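PDB 2IGT: SAM dependent methyltransferase from Agrobacterium tumefaciens, which probably transfers a methyl group from bound S-adenosylmethionine to a substrate. Local coordinates for residues A[70-76]-A[317-321]; A[280-284]-A[298-302]. All coordinates share one frame; numbering follows the deposited sequence.

Contact 1 (A[70-76]-A[317-321]); sequences QALWRPL and RVLST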
ATOM      1  N   GLN A  70     -28.993   0.200   6.541  1.00 23.86           N
ATOM      2  CA  GLN A  70     -30.359  -0.106   6.152  1.00 24.68           C
ATOM      3  C   GLN A  70     -31.340  -0.232   7.328  1.00 23.72           C
ATOM      4  O   GLN A  70     -32.551  -0.314   7.109  1.00 24.46           O
ATOM      5  CB  GLN A  70     -30.424  -1.312   5.236  1.00 25.52           C
ATOM      6  CG  GLN A  70     -30.167  -2.600   5.886  1.00 26.92           C
ATOM      7  CD  GLN A  70     -30.278  -3.717   4.888  1.00 31.29           C
ATOM      8  OE1 GLN A  70     -31.122  -3.695   3.979  1.00 28.83           O
ATOM      9  NE2 GLN A  70     -29.428  -4.709   5.051  1.00 33.48           N
ATOM     10  N   ALA A  71     -30.824  -0.215   8.559  1.00 21.99           N
ATOM     11  CA  ALA A  71     -31.685  -0.152   9.739  1.00 21.27           C
ATOM     12  C   ALA A  71     -32.261   1.266   9.848  1.00 21.02           C
ATOM     13  O   ALA A  71     -31.903   2.043  10.726  1.00 20.49           O
ATOM     14  CB  ALA A  71     -30.915  -0.561  10.999  1.00 20.66           C
ATOM     15  N   LEU A  72     -33.153   1.594   8.913  1.00 20.58           N
ATOM     16  CA  LEU A  72     -33.758   2.935   8.808  1.00 21.11           C
ATOM     17  C   LEU A  72     -34.835   3.262   9.829  1.00 20.57           C
ATOM     18  O   LEU A  72     -35.144   4.440  10.076  1.00 19.49           O
ATOM     19  CB  LEU A  72     -34.377   3.077   7.418  1.00 22.02           C
ATOM     20  CG  LEU A  72     -33.357   3.135   6.296  1.00 23.48           C
ATOM     21  CD1 LEU A  72     -34.017   2.882   4.939  1.00 25.69           C
ATOM     22  CD2 LEU A  72     -32.673   4.492   6.328  1.00 27.08           C
ATOM     23  N   TRP A  73     -35.431   2.211  10.377  1.00 20.08           N
ATOM     24  CA  TRP A  73     -36.473   2.323  11.393  1.00 20.53           C
ATOM     25  C   TRP A  73     -35.903   2.817  12.738  1.00 20.71           C
ATOM     26  O   TRP A  73     -34.719   3.124  12.828  1.00 20.66           O
ATOM     27  CB  TRP A  73     -37.150   0.960  11.515  1.00 20.15           C
ATOM     28  CG  TRP A  73     -36.153  -0.138  11.781  1.00 20.45           C
ATOM     29  CD1 TRP A  73     -35.580  -0.436  12.982  1.00 19.67           C
ATOM     30  CD2 TRP A  73     -35.572  -1.035  10.826  1.00 20.36           C
ATOM     31  NE1 TRP A  73     -34.702  -1.495  12.845  1.00 18.80           N
ATOM     32  CE2 TRP A  73     -34.664  -1.867  11.529  1.00 20.24           C
ATOM     33  CE3 TRP A  73     -35.724  -1.218   9.438  1.00 21.48           C
ATOM     34  CZ2 TRP A  73     -33.949  -2.888  10.912  1.00 20.74           C
ATOM     35  CZ3 TRP A  73     -34.990  -2.226   8.818  1.00 20.05           C
ATOM     36  CH2 TRP A  73     -34.118  -3.050   9.546  1.00 22.46           C
ATOM     37  N   ARG A  74     -36.762   2.863  13.759  0.50 20.87           N
ATOM     38  CA  ARG A  74     -36.414   3.318  15.103  0.50 21.64           C
ATOM     39  C   ARG A  74     -35.991   2.171  16.020  0.50 20.71           C
ATOM     40  O   ARG A  74     -36.508   1.062  15.903  0.50 20.41           O
ATOM     41  CB  ARG A  74     -37.616   4.020  15.740  0.50 22.05           C
ATOM     42  CG  ARG A  74     -37.421   5.504  15.978  0.50 24.02           C
ATOM     43  CD  ARG A  74     -38.719   6.180  16.419  0.50 23.83           C
ATOM     44  NE  ARG A  74     -39.522   6.606  15.275  0.50 28.98           N
ATOM     45  CZ  ARG A  74     -40.590   5.961  14.823  0.50 29.25           C
ATOM     46  NH1 ARG A  74     -41.002   4.853  15.424  0.50 31.48           N
ATOM     47  NH2 ARG A  74     -41.246   6.424  13.765  0.50 29.64           N
ATOM     48  N   PRO A  75     -35.059   2.440  16.947  1.00 19.99           N
ATOM     49  CA  PRO A  75     -34.712   1.442  17.977  1.00 20.42           C
ATOM     50  C   PRO A  75     -35.897   1.254  18.936  1.00 20.17           C
ATOM     51  O   PRO A  75     -36.613   2.218  19.219  1.00 19.21           O
ATOM     52  CB  PRO A  75     -33.537   2.095  18.729  1.00 20.80           C
ATOM     53  CG  PRO A  75     -33.014   3.135  17.793  1.00 22.57           C
ATOM     54  CD  PRO A  75     -34.231   3.659  17.075  1.00 20.59           C
ATOM     55  N   LEU A  76     -36.129   0.030  19.392  1.00 20.02           N
ATOM     56  CA  LEU A  76     -37.258  -0.240  20.286  1.00 20.33           C
ATOM     57  C   LEU A  76     -36.856  -0.578  21.726  1.00 20.19           C
ATOM     58  O   LEU A  76     -37.718  -0.803  22.568  1.00 19.29           O
ATOM     59  CB  LEU A  76     -38.099  -1.372  19.713  1.00 21.52           C
ATOM     60  CG  LEU A  76     -38.793  -1.101  18.368  1.00 23.47           C
ATOM     61  CD1 LEU A  76     -39.476  -2.378  17.894  1.00 25.89           C
ATOM     62  CD2 LEU A  76     -39.780   0.079  18.463  1.00 26.37           C
ATOM     63  N   ARG A 317     -38.010  -6.927  14.207  1.00 26.10           N
ATOM     64  CA  ARG A 317     -37.840  -6.611  12.792  1.00 24.44           C
ATOM     65  C   ARG A 317     -36.815  -7.535  12.124  1.00 23.57           C
ATOM     66  O   ARG A 317     -35.926  -8.067  12.789  1.00 22.29           O
ATOM     67  CB  ARG A 317     -37.349  -5.167  12.606  1.00 24.80           C
ATOM     68  CG  ARG A 317     -38.443  -4.054  12.600  1.00 25.39           C
ATOM     69  CD  ARG A 317     -38.820  -3.594  13.994  1.00 25.03           C
ATOM     70  NE  ARG A 317     -37.677  -3.221  14.838  1.00 22.44           N
ATOM     71  CZ  ARG A 317     -37.368  -1.978  15.226  1.00 20.54           C
ATOM     72  NH1 ARG A 317     -38.100  -0.928  14.851  1.00 19.25           N
ATOM     73  NH2 ARG A 317     -36.320  -1.789  16.023  1.00 20.29           N
ATOM     74  N   VAL A 318     -36.911  -7.626  10.795  1.00 22.23           N
ATOM     75  CA  VAL A 318     -36.011  -8.417   9.953  1.00 22.21           C
ATOM     76  C   VAL A 318     -34.869  -7.513   9.473  1.00 21.67           C
ATOM     77  O   VAL A 318     -35.122  -6.428   8.931  1.00 21.19           O
ATOM     78  CB  VAL A 318     -36.819  -9.004   8.731  1.00 21.75           C
ATOM     79  CG1 VAL A 318     -35.931  -9.595   7.669  1.00 20.62           C
ATOM     80  CG2 VAL A 318     -37.846 -10.056   9.201  1.00 23.68           C
ATOM     81  N   LEU A 319     -33.629  -7.956   9.688  1.00 21.53           N
ATOM     82  CA  LEU A 319     -32.454  -7.344   9.102  1.00 21.53           C
ATOM     83  C   LEU A 319     -31.859  -8.298   8.064  1.00 21.06           C
ATOM     84  O   LEU A 319     -31.263  -9.322   8.412  1.00 19.84           O
ATOM     85  CB  LEU A 319     -31.400  -7.016  10.158  1.00 21.97           C
ATOM     86  CG  LEU A 319     -30.086  -6.415   9.620  1.00 22.91           C
ATOM     87  CD1 LEU A 319     -30.317  -5.081   8.853  1.00 25.65           C
ATOM     88  CD2 LEU A 319     -29.099  -6.209  10.770  1.00 24.03           C
ATOM     89  N   SER A 320     -32.040  -7.971   6.792  1.00 21.06           N
ATOM     90  CA  SER A 320     -31.543  -8.823   5.738  1.00 22.35           C
ATOM     91  C   SER A 320     -30.044  -8.546   5.555  1.00 23.11           C
ATOM     92  O   SER A 320     -29.634  -7.386   5.462  1.00 23.93           O
ATOM     93  CB  SER A 320     -32.320  -8.554   4.460  1.00 22.80           C
ATOM     94  OG  SER A 320     -31.834  -9.345   3.402  1.00 25.05           O
ATOM     95  N   THR A 321     -29.241  -9.609   5.539  1.00 21.46           N
ATOM     96  CA  THR A 321     -27.786  -9.482   5.518  1.00 22.08           C
ATOM     97  C   THR A 321     -27.134  -9.770   4.151  1.00 20.86           C
ATOM     98  O   THR A 321     -26.087  -9.230   3.844  1.00 20.12           O
ATOM     99  CB  THR A 321     -27.124 -10.452   6.538  1.00 21.86           C
ATOM    100  OG1 THR A 321     -27.266 -11.808   6.092  1.00 23.68           O
ATOM    101  CG2 THR A 321     -27.814 -10.346   7.924  1.00 23.91           C
TER
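The guanidinium of R317 is sandwiched between W73 and L76. On one face lies the tryptophan's CD1, toward the rim of the group and 3.3 Å from R317 CZ; over the centre of the opposite face sits L76 CD1, 3.4 Å from the same CZ. The indole and guanidinium planes are turned 50° against each other, and the arginine's CG also sits over a face of the indole. Held from above and below, the guanidinium turns its edge to the loop backbone: NH1 and NH2 both donate to R74 O, at 2.8 Å and 2.9 Å, with the oxygen close to the guanidinium plane. Bends at chi2 (85°) and chi3 (51°) carry the arginine past the indole, in the opposite direction to it, to the R74 carbonyl. Strands 297-306 and 318-328 form an antiparallel hairpin, and the loop after strand 62-67 packs on the start of its second strand. R317 NE forms a salt bridge with E307, and W73 NE1 is hydrogen-bonded to S50. Farther along, the six-membered end of the indole reaches the strand backbone, with W73 CH2 3.6 Å from V318 O. At the other end of the loop segment, Q70 lays its CG against L319 CD1 at 3.9 Å, and its NE2 comes within 2.7 Å of S320 O.

Contact 2 (A[280-284]-A[298-302]); sequences FYSMH and VASGE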
ATOM      1  N   PHE A 280     -31.489 -11.174  -5.257  1.00 16.26           N
ATOM      2  CA  PHE A 280     -31.285 -12.642  -5.183  1.00 17.18           C
ATOM      3  C   PHE A 280     -31.701 -13.314  -6.507  1.00 17.11           C
ATOM      4  O   PHE A 280     -31.177 -14.367  -6.841  1.00 18.18           O
ATOM      5  CB  PHE A 280     -32.063 -13.271  -4.019  1.00 16.98           C
ATOM      6  CG  PHE A 280     -33.551 -13.103  -4.123  1.00 18.07           C
ATOM      7  CD1 PHE A 280     -34.175 -12.075  -3.426  1.00 19.33           C
ATOM      8  CD2 PHE A 280     -34.320 -13.956  -4.913  1.00 18.90           C
ATOM      9  CE1 PHE A 280     -35.537 -11.868  -3.512  1.00 20.33           C
ATOM     10  CE2 PHE A 280     -35.730 -13.777  -5.002  1.00 18.42           C
ATOM     11  CZ  PHE A 280     -36.322 -12.733  -4.297  1.00 21.21           C
ATOM     12  N   TYR A 281     -32.602 -12.692  -7.276  1.00 16.72           N
ATOM     13  CA  TYR A 281     -33.020 -13.286  -8.566  1.00 17.24           C
ATOM     14  C   TYR A 281     -31.865 -13.405  -9.562  1.00 17.31           C
ATOM     15  O   TYR A 281     -31.838 -14.330 -10.364  1.00 16.80           O
ATOM     16  CB  TYR A 281     -34.153 -12.492  -9.221  1.00 17.56           C
ATOM     17  CG  TYR A 281     -35.517 -12.918  -8.762  1.00 18.46           C
ATOM     18  CD1 TYR A 281     -36.032 -14.176  -9.099  1.00 16.72           C
ATOM     19  CD2 TYR A 281     -36.295 -12.072  -7.979  1.00 19.15           C
ATOM     20  CE1 TYR A 281     -37.291 -14.576  -8.663  1.00 17.76           C
ATOM     21  CE2 TYR A 281     -37.574 -12.457  -7.564  1.00 17.45           C
ATOM     22  CZ  TYR A 281     -38.042 -13.708  -7.890  1.00 17.42           C
ATOM     23  OH  TYR A 281     -39.289 -14.061  -7.454  1.00 20.55           O
ATOM     24  N   SER A 282     -30.920 -12.475  -9.495  0.50 16.38           N
ATOM     25  CA  SER A 282     -29.756 -12.493 -10.382  0.50 16.40           C
ATOM     26  C   SER A 282     -28.738 -13.592 -10.032  0.50 16.75           C
ATOM     27  O   SER A 282     -28.174 -14.208 -10.926  0.50 16.49           O
ATOM     28  CB  SER A 282     -29.112 -11.120 -10.399  0.50 16.12           C
ATOM     29  OG  SER A 282     -30.059 -10.206 -10.905  0.50 13.30           O
HETATM   30  N   MSE A 283     -28.542 -13.841  -8.740  1.00 16.96           N
HETATM   31  CA  MSE A 283     -27.781 -15.007  -8.273  1.00 17.22           C
HETATM   32  C   MSE A 283     -28.532 -16.288  -8.640  1.00 16.88           C
HETATM   33  O   MSE A 283     -27.923 -17.243  -9.099  1.00 15.99           O
HETATM   34  CB  MSE A 283     -27.569 -14.964  -6.764  1.00 18.58           C
HETATM   35  CG  MSE A 283     -26.921 -13.647  -6.243  1.00 19.11           C
HETATM   36 SE   MSE A 283     -25.146 -13.341  -7.045  0.80 25.73          SE
HETATM   37  CE  MSE A 283     -25.629 -11.762  -8.111  1.00 24.45           C
ATOM     38  N   HIS A 284     -29.844 -16.306  -8.401  1.00 17.00           N
ATOM     39  CA  HIS A 284     -30.705 -17.455  -8.755  1.00 16.15           C
ATOM     40  C   HIS A 284     -30.586 -17.857 -10.249  1.00 16.15           C
ATOM     41  O   HIS A 284     -30.300 -19.024 -10.580  1.00 14.98           O
ATOM     42  CB  HIS A 284     -32.165 -17.119  -8.430  1.00 16.61           C
ATOM     43  CG  HIS A 284     -33.106 -18.239  -8.722  1.00 16.48           C
ATOM     44  ND1 HIS A 284     -33.111 -19.399  -7.982  1.00 16.16           N
ATOM     45  CD2 HIS A 284     -34.047 -18.394  -9.683  1.00 16.37           C
ATOM     46  CE1 HIS A 284     -34.017 -20.229  -8.475  1.00 17.18           C
ATOM     47  NE2 HIS A 284     -34.603 -19.639  -9.504  1.00 17.57           N
ATOM     48  N   VAL A 298     -32.588 -25.527  -7.453  1.00 17.29           N
ATOM     49  CA  VAL A 298     -31.906 -24.324  -7.021  1.00 16.79           C
ATOM     50  C   VAL A 298     -32.872 -23.530  -6.151  1.00 17.03           C
ATOM     51  O   VAL A 298     -33.985 -23.156  -6.594  1.00 17.66           O
ATOM     52  CB  VAL A 298     -31.400 -23.460  -8.237  1.00 16.40           C
ATOM     53  CG1 VAL A 298     -30.722 -22.174  -7.738  1.00 14.70           C
ATOM     54  CG2 VAL A 298     -30.420 -24.282  -9.076  1.00 17.12           C
ATOM     55  N   ALA A 299     -32.477 -23.299  -4.902  1.00 16.59           N
ATOM     56  CA  ALA A 299     -33.259 -22.476  -3.990  1.00 17.49           C
ATOM     57  C   ALA A 299     -32.461 -21.203  -3.756  1.00 17.47           C
ATOM     58  O   ALA A 299     -31.248 -21.273  -3.463  1.00 17.74           O
ATOM     59  CB  ALA A 299     -33.510 -23.224  -2.648  1.00 17.39           C
ATOM     60  N   SER A 300     -33.120 -20.046  -3.872  1.00 17.55           N
ATOM     61  CA  SER A 300     -32.422 -18.764  -3.693  1.00 16.84           C
ATOM     62  C   SER A 300     -33.274 -17.740  -2.962  1.00 17.76           C
ATOM     63  O   SER A 300     -34.503 -17.841  -2.963  1.00 16.61           O
ATOM     64  CB  SER A 300     -32.030 -18.189  -5.056  1.00 17.30           C
ATOM     65  OG  SER A 300     -31.438 -19.192  -5.868  1.00 17.02           O
ATOM     66  N   GLY A 301     -32.622 -16.724  -2.396  1.00 16.97           N
ATOM     67  CA  GLY A 301     -33.356 -15.668  -1.686  1.00 18.28           C
ATOM     68  C   GLY A 301     -32.416 -14.847  -0.829  1.00 18.47           C
ATOM     69  O   GLY A 301     -31.245 -14.644  -1.187  1.00 17.47           O
ATOM     70  N   GLU A 302     -32.929 -14.393   0.316  1.00 18.46           N
ATOM     71  CA  GLU A 302     -32.158 -13.576   1.244  1.00 18.76           C
ATOM     72  C   GLU A 302     -31.990 -14.353   2.545  1.00 18.63           C
ATOM     73  O   GLU A 302     -32.856 -15.147   2.918  1.00 18.87           O
ATOM     74  CB  GLU A 302     -32.842 -12.214   1.473  1.00 18.15           C
ATOM     75  CG  GLU A 302     -32.802 -11.374   0.199  1.00 19.56           C
ATOM     76  CD  GLU A 302     -33.359  -9.977   0.323  1.00 20.53           C
ATOM     77  OE1 GLU A 302     -33.661  -9.526   1.456  1.00 20.36           O
ATOM     78  OE2 GLU A 302     -33.482  -9.335  -0.747  1.00 19.44           O
TER
HETATM   79  O   HOH W   1     -32.701  -9.238  -3.379  1.00 22.02           O
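H284 meets S300 edge-on: ND1 and the serine OG are 2.7 Å apart in a hydrogen bond that lies near the imidazole plane, and either atom could be the donor. V298 O also lies at the ring edge, 3.5 Å from H284 CE1, while V298 CG1 packs against ND1 at 3.7 Å. The imidazole thus has its edge turned to the strand, a position reached because CG is anti to the backbone N (chi1 -178°). One turn earlier in the helix, F280 packs against G301 through its CB and CG. Its CB is 3.3 Å from G301 O and its CG 3.5 Å from G301 CA. The next strand residue, E302, brings OE2 to the edge of the phenyl ring, its carboxylate plane turned 75° from the ring. A water joins this end of the contact, accepting from F280 N at 3.0 Å and donating to E302 OE2 at 2.7 Å, which ties the first turn of the helix to the strand.

A second shell of polar partners helps to position these groups. E31 bonds H284 NE2, so the imidazole is held at both nitrogens and its rotation is restricted; the nearby carboxylate would probably favour a proton on NE2. S325 shares S300 OG, and S320 binds the other carboxylate oxygen of E302. The segment axes of helix 280-284 and strand 298-302 run nearly antiparallel, 160° apart with a closest approach of 7.2 Å, as befits the beta-alpha-beta crossover from strand 268-273 to parallel strand 297-306 in a class I (Rossmann-like) methyltransferase fold. Strand 297-306 lies between 318-328 and 30-39, which extends the sheet, and helix 280-290 also packs its F280 and H284 on V33 of strand 30-39.

In the fold
The two contacts share one mixed eight-stranded sheet, with centres about 22 Å apart. Contact 2 lies on strand 297-306 and contact 1 on its antiparallel neighbour 318-328, and a probable hydrogen bond from S320 OG to E302 OE1 (2.7 Å) joins them directly. Along the chain, both segments of contact 2 fall between those of contact 1, whose loop 70-76 precedes them by some two hundred residues. Contact 2 packs a helix on the methyltransferase sheet, whereas contact 1 joins the loop that follows strand 62-67 of the smaller sheet to the neighbouring hairpin strand, on the surface and with the side chain of Q70 about 12 Å from bound S-adenosylmethionine.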